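Local coordinates for protein cryptic loci regulator 2 (Schizosaccharomyces pombe 972h-, PDB 5IKJ) that promotes transcriptional silencing of heterochromatin upstream of histone deacetylases and is required for nucleosome positioning and for the silencing function of the repressor complex SHREC, at residues A[250-255]-A[299-304]; A[260-265]-A[530-535]; A[240-245]-A[307-312]. All coordinates share one frame; numbering follows the deposited sequence.

Contact 1. Residues A[250-255]-A[299-304]; sequences IDINNE and RYYFDM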
loop_
_atom_site.group_PDB
_atom_site.type_symbol
_atom_site.label_atom_id
_atom_site.label_comp_id
_atom_site.label_asym_id
_atom_site.label_seq_id
_atom_site.Cartn_x
_atom_site.Cartn_y
_atom_site.Cartn_z
ATOM N N ILE A 250 3.139 25.139 2.053
ATOM C CA ILE A 250 2.627 25.525 0.744
ATOM C C ILE A 250 3.148 26.913 0.409
ATOM O O ILE A 250 3.216 27.793 1.275
ATOM C CB ILE A 250 1.086 25.482 0.717
ATOM C CG1 ILE A 250 0.583 24.037 0.743
ATOM C CG2 ILE A 250 0.540 26.224 -0.494
ATOM C CD1 ILE A 250 1.124 23.168 -0.372
ATOM N N ASP A 251 3.517 27.111 -0.854
ATOM C CA ASP A 251 4.035 28.389 -1.337
ATOM C C ASP A 251 3.177 28.832 -2.518
ATOM O O ASP A 251 3.365 28.364 -3.645
ATOM C CB ASP A 251 5.508 28.276 -1.724
ATOM C CG ASP A 251 6.093 29.600 -2.176
ATOM O OD1 ASP A 251 5.543 30.655 -1.797
ATOM O OD2 ASP A 251 7.106 29.586 -2.907
ATOM N N ILE A 252 2.230 29.730 -2.253
ATOM C CA ILE A 252 1.360 30.301 -3.275
ATOM C C ILE A 252 1.507 31.813 -3.223
ATOM O O ILE A 252 1.438 32.410 -2.141
ATOM C CB ILE A 252 -0.112 29.895 -3.070
ATOM C CG1 ILE A 252 -0.258 28.373 -3.033
ATOM C CG2 ILE A 252 -0.979 30.458 -4.189
ATOM C CD1 ILE A 252 -1.582 27.904 -2.459
ATOM N N ASN A 253 1.701 32.429 -4.390
ATOM C CA ASN A 253 1.849 33.877 -4.491
ATOM C C ASN A 253 2.812 34.402 -3.431
ATOM O O ASN A 253 2.570 35.453 -2.828
ATOM C CB ASN A 253 0.484 34.561 -4.371
ATOM C CG ASN A 253 -0.420 34.270 -5.556
ATOM O OD1 ASN A 253 -0.001 34.370 -6.710
ATOM N ND2 ASN A 253 -1.666 33.899 -5.278
ATOM N N ASN A 254 3.902 33.671 -3.196
ATOM C CA ASN A 254 4.947 34.050 -2.250
ATOM C C ASN A 254 4.492 33.956 -0.797
ATOM O O ASN A 254 5.081 34.600 0.079
ATOM C CB ASN A 254 5.466 35.465 -2.539
ATOM C CG ASN A 254 6.982 35.535 -2.584
ATOM O OD1 ASN A 254 7.583 35.527 -3.659
ATOM N ND2 ASN A 254 7.607 35.602 -1.415
ATOM N N GLU A 255 3.462 33.163 -0.513
ATOM C CA GLU A 255 2.944 32.984 0.839
ATOM C C GLU A 255 3.222 31.563 1.310
ATOM O O GLU A 255 2.834 30.600 0.641
ATOM C CB GLU A 255 1.439 33.259 0.887
ATOM C CG GLU A 255 1.041 34.661 0.445
ATOM C CD GLU A 255 0.622 35.554 1.599
ATOM O OE1 GLU A 255 0.065 35.037 2.590
ATOM O OE2 GLU A 255 0.850 36.780 1.513
ATOM N N ARG A 299 -9.528 26.684 4.588
ATOM C CA ARG A 299 -9.260 26.832 3.165
ATOM C C ARG A 299 -8.760 25.527 2.560
ATOM O O ARG A 299 -7.868 24.875 3.112
ATOM C CB ARG A 299 -8.231 27.941 2.932
ATOM C CG ARG A 299 -8.815 29.343 2.927
ATOM C CD ARG A 299 -9.735 29.551 1.733
ATOM N NE ARG A 299 -11.038 30.077 2.129
ATOM C CZ ARG A 299 -12.088 30.170 1.319
ATOM N NH1 ARG A 299 -11.999 29.765 0.058
ATOM N NH2 ARG A 299 -13.231 30.664 1.771
ATOM N N TYR A 300 -9.341 25.151 1.425
ATOM C CA TYR A 300 -8.818 24.079 0.599
ATOM C C TYR A 300 -7.919 24.674 -0.478
ATOM O O TYR A 300 -8.133 25.802 -0.935
ATOM C CB TYR A 300 -9.947 23.283 -0.062
ATOM C CG TYR A 300 -11.026 22.767 0.869
ATOM C CD1 TYR A 300 -10.843 22.735 2.248
ATOM C CD2 TYR A 300 -12.232 22.301 0.360
ATOM C CE1 TYR A 300 -11.836 22.258 3.089
ATOM C CE2 TYR A 300 -13.226 21.822 1.190
ATOM C CZ TYR A 300 -13.024 21.802 2.553
ATOM O OH TYR A 300 -14.015 21.326 3.381
ATOM N N TYR A 301 -6.908 23.908 -0.886
ATOM C CA TYR A 301 -6.027 24.313 -1.982
ATOM C C TYR A 301 -5.805 23.089 -2.866
ATOM O O TYR A 301 -5.060 22.176 -2.500
ATOM C CB TYR A 301 -4.712 24.885 -1.466
ATOM C CG TYR A 301 -4.836 26.300 -0.943
ATOM C CD1 TYR A 301 -5.217 27.339 -1.784
ATOM C CD2 TYR A 301 -4.569 26.598 0.387
ATOM C CE1 TYR A 301 -5.334 28.632 -1.317
ATOM C CE2 TYR A 301 -4.683 27.892 0.864
ATOM C CZ TYR A 301 -5.065 28.903 0.007
ATOM O OH TYR A 301 -5.180 30.192 0.474
ATOM N N PHE A 302 -6.457 23.078 -4.023
ATOM C CA PHE A 302 -6.401 21.951 -4.937
ATOM C C PHE A 302 -5.337 22.172 -6.008
ATOM O O PHE A 302 -4.879 23.291 -6.248
ATOM C CB PHE A 302 -7.762 21.733 -5.597
ATOM C CG PHE A 302 -8.891 21.563 -4.622
ATOM C CD1 PHE A 302 -9.509 22.667 -4.059
ATOM C CD2 PHE A 302 -9.340 20.299 -4.276
ATOM C CE1 PHE A 302 -10.549 22.515 -3.164
ATOM C CE2 PHE A 302 -10.381 20.141 -3.380
ATOM C CZ PHE A 302 -10.986 21.251 -2.824
ATOM N N ASP A 303 -4.948 21.075 -6.656
ATOM C CA ASP A 303 -4.043 21.108 -7.803
ATOM C C ASP A 303 -2.728 21.806 -7.445
ATOM O O ASP A 303 -2.318 22.784 -8.074
ATOM C CB ASP A 303 -4.717 21.782 -9.003
ATOM C CG ASP A 303 -3.833 21.802 -10.236
ATOM O OD1 ASP A 303 -3.075 20.832 -10.443
ATOM O OD2 ASP A 303 -3.895 22.792 -10.994
ATOM N N MET A 304 -2.071 21.284 -6.414
ATOM C CA MET A 304 -0.754 21.762 -6.024
ATOM C C MET A 304 0.323 20.891 -6.656
ATOM O O MET A 304 0.161 19.674 -6.782
ATOM C CB MET A 304 -0.601 21.755 -4.502
ATOM C CG MET A 304 -1.598 22.639 -3.771
ATOM S SD MET A 304 -1.588 24.346 -4.354
ATOM C CE MET A 304 0.066 24.851 -3.905
#
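I250 and I252 meet Y301 and M304 in an apolar contact across a five-stranded antiparallel sheet, four strands in a meander and the fifth beside the first, consistent with an SH3-like barrel. The pairs lie on strand 247-252 and strand 300-304, which are not neighbours in the sheet: strands 255-266 and 288-294 come between them, and no hydrogen bond joins the two segments. The curl of the sheet instead brings the first and fourth strands face to face, with the CA atoms of I250 and M304 8.4 Å apart. Just after I252 the chain reverses in a type I' turn from I252 to E255, closed by backbone bonds in both directions between its end residues, so that I252 works at the very end of its strand. On the other side D303 and M304 form a G1 beta bulge opposite Y290, and the corner at D303 sets M304 facing the isoleucines. I252 meets two partners through its CG1-CD1 branch. Its CD1 lies over one face of the Y301 ring, offset toward the rim and 3.9 Å from the ring centroid, a CH-pi contact 18° off the ring normal. Its CG1 meets the methyl CE of M304 at 3.6 Å, the two side chains crossing at about a right angle. The M304 chain is bent at chi2 (-55°), which sets SD 4.0 Å from I252 CD1, and again at chi3 (-64°), which carries CE to the isoleucines. I309 and A259 back I250 from neighbouring strands. The same methionine methyl also reaches I250 head-on, with M304 CE 3.7 Å from I250 CG2.

Contact 2. Residues A[260-265]-A[530-535]; sequences IIVARN and DDFYEY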
loop_
_atom_site.group_PDB
_atom_site.type_symbol
_atom_site.label_atom_id
_atom_site.label_comp_id
_atom_site.label_asym_id
_atom_site.label_seq_id
_atom_site.Cartn_x
_atom_site.Cartn_y
_atom_site.Cartn_z
ATOM N N ILE A 260 -1.842 20.260 5.093
ATOM C CA ILE A 260 -1.748 18.814 5.234
ATOM C C ILE A 260 -2.215 18.186 3.931
ATOM O O ILE A 260 -3.240 18.592 3.371
ATOM C CB ILE A 260 -2.581 18.288 6.420
ATOM C CG1 ILE A 260 -2.384 16.777 6.575
ATOM C CG2 ILE A 260 -4.060 18.612 6.233
ATOM C CD1 ILE A 260 -2.673 16.268 7.968
ATOM N N ILE A 261 -1.459 17.208 3.441
ATOM C CA ILE A 261 -1.864 16.485 2.242
ATOM C C ILE A 261 -3.095 15.649 2.577
ATOM O O ILE A 261 -3.050 14.776 3.446
ATOM C CB ILE A 261 -0.723 15.604 1.716
ATOM C CG1 ILE A 261 0.573 16.409 1.554
ATOM C CG2 ILE A 261 -1.116 14.947 0.387
ATOM C CD1 ILE A 261 0.551 17.449 0.440
ATOM N N VAL A 262 -4.210 15.940 1.909
ATOM C CA VAL A 262 -5.440 15.169 2.065
ATOM C C VAL A 262 -5.619 14.129 0.961
ATOM O O VAL A 262 -6.164 13.055 1.210
ATOM C CB VAL A 262 -6.646 16.127 2.115
ATOM C CG1 VAL A 262 -7.937 15.339 2.305
ATOM C CG2 VAL A 262 -6.462 17.156 3.218
ATOM N N ALA A 263 -5.199 14.428 -0.262
ATOM C CA ALA A 263 -5.441 13.559 -1.406
ATOM C C ALA A 263 -4.384 13.873 -2.449
ATOM O O ALA A 263 -3.651 14.858 -2.344
ATOM C CB ALA A 263 -6.856 13.751 -1.971
ATOM N N ARG A 264 -4.307 13.013 -3.454
ATOM C CA ARG A 264 -3.346 13.171 -4.534
ATOM C C ARG A 264 -3.762 12.220 -5.641
ATOM O O ARG A 264 -4.413 11.205 -5.382
ATOM C CB ARG A 264 -1.912 12.871 -4.073
ATOM C CG ARG A 264 -1.648 11.391 -3.871
ATOM C CD ARG A 264 -0.413 11.129 -3.037
ATOM N NE ARG A 264 -0.195 9.696 -2.866
ATOM C CZ ARG A 264 0.828 9.163 -2.207
ATOM N NH1 ARG A 264 1.744 9.942 -1.648
ATOM N NH2 ARG A 264 0.936 7.848 -2.105
ATOM N N ASN A 265 -3.400 12.560 -6.874
ATOM C CA ASN A 265 -3.770 11.739 -8.016
ATOM C C ASN A 265 -2.661 11.808 -9.050
ATOM O O ASN A 265 -1.958 12.816 -9.163
ATOM C CB ASN A 265 -5.098 12.195 -8.631
ATOM C CG ASN A 265 -5.044 13.625 -9.131
ATOM O OD1 ASN A 265 -5.313 14.566 -8.385
ATOM N ND2 ASN A 265 -4.686 13.796 -10.399
ATOM N N ASP A 530 -17.073 16.992 3.560
ATOM C CA ASP A 530 -17.409 16.215 2.370
ATOM C C ASP A 530 -17.389 17.048 1.095
ATOM O O ASP A 530 -17.234 16.484 0.006
ATOM C CB ASP A 530 -18.782 15.559 2.537
ATOM C CG ASP A 530 -18.713 14.233 3.272
ATOM O OD1 ASP A 530 -17.650 13.578 3.230
ATOM O OD2 ASP A 530 -19.727 13.840 3.887
ATOM N N ASP A 531 -17.547 18.370 1.194
ATOM C CA ASP A 531 -17.510 19.201 -0.005
ATOM C C ASP A 531 -16.143 19.146 -0.676
ATOM O O ASP A 531 -16.051 19.253 -1.905
ATOM C CB ASP A 531 -17.869 20.645 0.344
ATOM C CG ASP A 531 -16.934 21.241 1.374
ATOM O OD1 ASP A 531 -16.376 20.469 2.181
ATOM O OD2 ASP A 531 -16.754 22.477 1.377
ATOM N N PHE A 532 -15.078 18.990 0.115
ATOM C CA PHE A 532 -13.728 18.843 -0.421
ATOM C C PHE A 532 -13.693 17.902 -1.617
ATOM O O PHE A 532 -13.109 18.217 -2.659
ATOM C CB PHE A 532 -12.804 18.331 0.686
ATOM C CG PHE A 532 -11.357 18.247 0.288
ATOM C CD1 PHE A 532 -10.850 17.104 -0.310
ATOM C CD2 PHE A 532 -10.498 19.306 0.532
ATOM C CE1 PHE A 532 -9.518 17.025 -0.667
ATOM C CE2 PHE A 532 -9.165 19.232 0.178
ATOM C CZ PHE A 532 -8.675 18.090 -0.422
ATOM N N TYR A 533 -14.321 16.735 -1.480
ATOM C CA TYR A 533 -14.252 15.714 -2.515
ATOM C C TYR A 533 -15.182 16.005 -3.685
ATOM O O TYR A 533 -14.933 15.512 -4.791
ATOM C CB TYR A 533 -14.558 14.351 -1.894
ATOM C CG TYR A 533 -13.590 14.007 -0.788
ATOM C CD1 TYR A 533 -12.373 13.402 -1.069
ATOM C CD2 TYR A 533 -13.879 14.318 0.533
ATOM C CE1 TYR A 533 -11.477 13.100 -0.063
ATOM C CE2 TYR A 533 -12.990 14.020 1.546
ATOM C CZ TYR A 533 -11.789 13.411 1.242
ATOM O OH TYR A 533 -10.902 13.112 2.248
ATOM N N GLU A 534 -16.146 16.894 -3.478
ATOM C CA GLU A 534 -17.001 17.345 -4.557
ATOM C C GLU A 534 -16.112 18.277 -5.386
ATOM O O GLU A 534 -15.956 18.086 -6.582
ATOM C CB GLU A 534 -18.228 18.078 -4.024
ATOM C CG GLU A 534 -19.078 18.712 -5.111
ATOM C CD GLU A 534 -20.541 18.820 -4.735
ATOM O OE1 GLU A 534 -20.852 18.883 -3.531
ATOM O OE2 GLU A 534 -21.383 18.842 -5.653
ATOM N N TYR A 535 -15.515 19.274 -4.733
ATOM C CA TYR A 535 -14.592 20.185 -5.401
ATOM C C TYR A 535 -13.479 19.418 -6.105
ATOM O O TYR A 535 -13.189 19.662 -7.283
ATOM C CB TYR A 535 -13.995 21.166 -4.389
ATOM C CG TYR A 535 -14.989 22.134 -3.790
ATOM C CD1 TYR A 535 -15.620 23.089 -4.577
ATOM C CD2 TYR A 535 -15.282 22.105 -2.434
ATOM C CE1 TYR A 535 -16.524 23.980 -4.030
ATOM C CE2 TYR A 535 -16.183 22.992 -1.878
ATOM C CZ TYR A 535 -16.801 23.928 -2.680
ATOM O OH TYR A 535 -17.699 24.811 -2.127
#
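A classic beta bulge in strand 255-266 forms the platform for the C-terminal helix 531-540: V262 and A263 both face H291 of the adjoining strand, and both direct their CB atoms toward F532 and Y533 in the first turn of the helix. The helix lies on the outer side of the five-stranded sheet, its axis 10.7 Å from that of the strand and inclined to it by 37°. V262 and F532 carry most of the contact. The F532 ring points out from the helix, CG lying opposite the backbone N (chi1 -175°), and meets V262 coming from the opposite direction, its CZ 3.8 Å from V262 CB. A263 takes up a different place, its CB near the plane of the F532 ring and 4.4 Å from CE1 at the edge. Y533 crosses V262 obliquely, and its phenol oxygen OH rests 3.7 Å from V262 CG1. The two aromatic side chains also support each other, since CD1 of F532 stands over the centre of the Y533 ring. Y300 and F302, on the outermost strand 300-304, pack against F532 as well, so aromatic rings and aliphatic carbons both pack on this buried phenylalanine. The chain of another protein packs apolar side chains on A263 and Y533, and its basic side chains form salt bridges with D530. Among the closest approaches is that of V262 CG1 to F532 CE1, 3.8 Å.

Contact 3. Residues A[240-245]-A[307-312]; sequences SSYRLG and ADIEPW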
loop_
_atom_site.group_PDB
_atom_site.type_symbol
_atom_site.label_atom_id
_atom_site.label_comp_id
_atom_site.label_asym_id
_atom_site.label_seq_id
_atom_site.Cartn_x
_atom_site.Cartn_y
_atom_site.Cartn_z
ATOM N N SER A 240 9.350 9.689 -5.105
ATOM C CA SER A 240 9.796 11.074 -4.957
ATOM C C SER A 240 8.556 11.958 -4.967
ATOM O O SER A 240 8.151 12.492 -6.001
ATOM C CB SER A 240 10.774 11.452 -6.063
ATOM O OG SER A 240 11.566 12.565 -5.682
ATOM N N SER A 241 7.948 12.118 -3.796
ATOM C CA SER A 241 6.624 12.719 -3.707
ATOM C C SER A 241 6.308 13.006 -2.246
ATOM O O SER A 241 7.005 12.552 -1.336
ATOM C CB SER A 241 5.565 11.794 -4.314
ATOM O OG SER A 241 5.569 10.535 -3.662
ATOM N N TYR A 242 5.244 13.774 -2.039
ATOM C CA TYR A 242 4.688 13.990 -0.714
ATOM C C TYR A 242 3.592 12.964 -0.445
ATOM O O TYR A 242 2.972 12.425 -1.364
ATOM C CB TYR A 242 4.147 15.413 -0.583
ATOM C CG TYR A 242 5.242 16.452 -0.615
ATOM C CD1 TYR A 242 5.882 16.847 0.552
ATOM C CD2 TYR A 242 5.653 17.024 -1.812
ATOM C CE1 TYR A 242 6.892 17.789 0.528
ATOM C CE2 TYR A 242 6.663 17.968 -1.844
ATOM C CZ TYR A 242 7.277 18.346 -0.672
ATOM O OH TYR A 242 8.284 19.283 -0.702
ATOM N N ARG A 243 3.365 12.693 0.838
ATOM C CA ARG A 243 2.605 11.523 1.251
ATOM C C ARG A 243 1.329 11.927 1.977
ATOM O O ARG A 243 1.268 12.962 2.647
ATOM C CB ARG A 243 3.466 10.609 2.130
ATOM C CG ARG A 243 4.651 10.039 1.367
ATOM C CD ARG A 243 5.646 9.311 2.248
ATOM N NE ARG A 243 6.640 8.611 1.437
ATOM C CZ ARG A 243 7.768 8.086 1.908
ATOM N NH1 ARG A 243 8.070 8.181 3.196
ATOM N NH2 ARG A 243 8.602 7.469 1.081
ATOM N N LEU A 244 0.310 11.087 1.823
ATOM C CA LEU A 244 -1.008 11.366 2.375
ATOM C C LEU A 244 -0.937 11.507 3.889
ATOM O O LEU A 244 -0.456 10.606 4.585
ATOM C CB LEU A 244 -1.970 10.244 1.984
ATOM C CG LEU A 244 -2.208 10.095 0.480
ATOM C CD1 LEU A 244 -2.974 8.817 0.170
ATOM C CD2 LEU A 244 -2.951 11.305 -0.065
ATOM N N GLY A 245 -1.414 12.641 4.394
ATOM C CA GLY A 245 -1.414 12.912 5.813
ATOM C C GLY A 245 -0.229 13.703 6.318
ATOM O O GLY A 245 -0.194 14.041 7.508
ATOM N N ALA A 307 6.667 21.326 -6.829
ATOM C CA ALA A 307 7.539 22.491 -6.911
ATOM C C ALA A 307 7.078 23.626 -6.006
ATOM O O ALA A 307 7.875 24.518 -5.694
ATOM C CB ALA A 307 7.614 22.986 -8.355
ATOM N N ASP A 308 5.814 23.615 -5.581
ATOM C CA ASP A 308 5.268 24.640 -4.701
ATOM C C ASP A 308 5.041 24.118 -3.286
ATOM O O ASP A 308 4.305 24.737 -2.510
ATOM C CB ASP A 308 3.961 25.189 -5.276
ATOM C CG ASP A 308 4.169 25.968 -6.558
ATOM O OD1 ASP A 308 4.661 27.115 -6.486
ATOM O OD2 ASP A 308 3.832 25.439 -7.637
ATOM N N ILE A 309 5.657 22.990 -2.938
ATOM C CA ILE A 309 5.535 22.399 -1.611
ATOM C C ILE A 309 6.931 22.097 -1.090
ATOM O O ILE A 309 7.799 21.635 -1.840
ATOM C CB ILE A 309 4.675 21.118 -1.628
ATOM C CG1 ILE A 309 3.377 21.370 -2.398
ATOM C CG2 ILE A 309 4.403 20.650 -0.197
ATOM C CD1 ILE A 309 2.428 20.190 -2.442
ATOM N N GLU A 310 7.146 22.358 0.194
ATOM C CA GLU A 310 8.417 22.086 0.838
ATOM C C GLU A 310 8.185 21.289 2.111
ATOM O O GLU A 310 7.157 21.464 2.774
ATOM C CB GLU A 310 9.158 23.389 1.169
ATOM C CG GLU A 310 9.368 24.285 -0.041
ATOM C CD GLU A 310 10.642 25.101 0.042
ATOM O OE1 GLU A 310 10.849 25.785 1.067
ATOM O OE2 GLU A 310 11.442 25.052 -0.917
ATOM N N PRO A 311 9.112 20.400 2.476
ATOM C CA PRO A 311 8.924 19.619 3.703
ATOM C C PRO A 311 8.850 20.520 4.925
ATOM O O PRO A 311 9.449 21.597 4.970
ATOM C CB PRO A 311 10.160 18.711 3.744
ATOM C CG PRO A 311 10.664 18.679 2.344
ATOM C CD PRO A 311 10.356 20.027 1.781
ATOM N N TRP A 312 8.102 20.058 5.930
ATOM C CA TRP A 312 7.887 20.857 7.131
ATOM C C TRP A 312 9.195 21.313 7.759
ATOM O O TRP A 312 9.262 22.408 8.329
ATOM C CB TRP A 312 7.076 20.059 8.153
ATOM C CG TRP A 312 6.768 20.840 9.386
ATOM C CD1 TRP A 312 7.310 20.666 10.627
ATOM C CD2 TRP A 312 5.853 21.935 9.496
ATOM N NE1 TRP A 312 6.780 21.582 11.505
ATOM C CE2 TRP A 312 5.885 22.374 10.834
ATOM C CE3 TRP A 312 5.008 22.586 8.593
ATOM C CZ2 TRP A 312 5.102 23.431 11.292
ATOM C CZ3 TRP A 312 4.233 23.636 9.049
ATOM C CH2 TRP A 312 4.286 24.048 10.386
#
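The hydroxyl of Y242 reaches the main-chain carbonyl of I309, with OH 2.7 Å from O; the bond is short, but its geometry makes it weak. Y242 is the donor, and it lies in the irregular segment that leads from helix 214-237 into strand 247-252, whereas I309 begins the short strand 309-311. The phenol oxygen is set closely against the backbone it approaches: Y242 OH is 3.2 Å from E310 CA and 3.3 Å from P311 CD. P311 N lies near the ring plane at the edge of Y242 and, being a tertiary amide nitrogen, has no hydrogen to give.

The ring itself is held from one face by I309. The isoleucine methyl CG2, placed anti to the backbone N and beside the carbonyl carbon, sits over the centre of the Y242 ring in a CH-pi contact, 3.8 Å from the centroid and 13° off the normal. The two side chains run past each other in opposite directions, which also brings I309 CB to 3.7 Å from Y242 CE2, while the hydroxyl runs on to the carbonyl of the same residue. One residue thus supplies both an apolar cover for the ring and a weakly bonded acceptor for the hydroxyl of this buried tyrosine.

The main chain of Y242 is also engaged, its N binding the hydroxyl of Y290. V248 touches both Y242 and I309, and the backbone of E310 pairs with that of W249. Y242 therefore ties the chain entering the first strand to the last strand, which pairs antiparallel with that first strand, an order found in SH3-like barrels, with which this sheet is consistent.

In the fold
All three contacts reach one five-stranded antiparallel sheet. Contacts 1 and 3, with centres about 12 Å apart, share its interior: I250 CD1 lies 3.5 Å from I309 CG1, and D251 N probably bonds to D308 O at 3.0 Å. Contact 2 joins the helix 531-540 to the outside, about 14 Å from contact 1 between centres, and Y300 OH meets D531 OD1 at 2.8 Å there. Contacts 2 and 3 are about 15 Å apart by their centres and are bridged by R264 NH1, 2.8 Å from Y242 O. The zinc ion, bound by H189, C204, C206 and C209, takes no ligand from any of them.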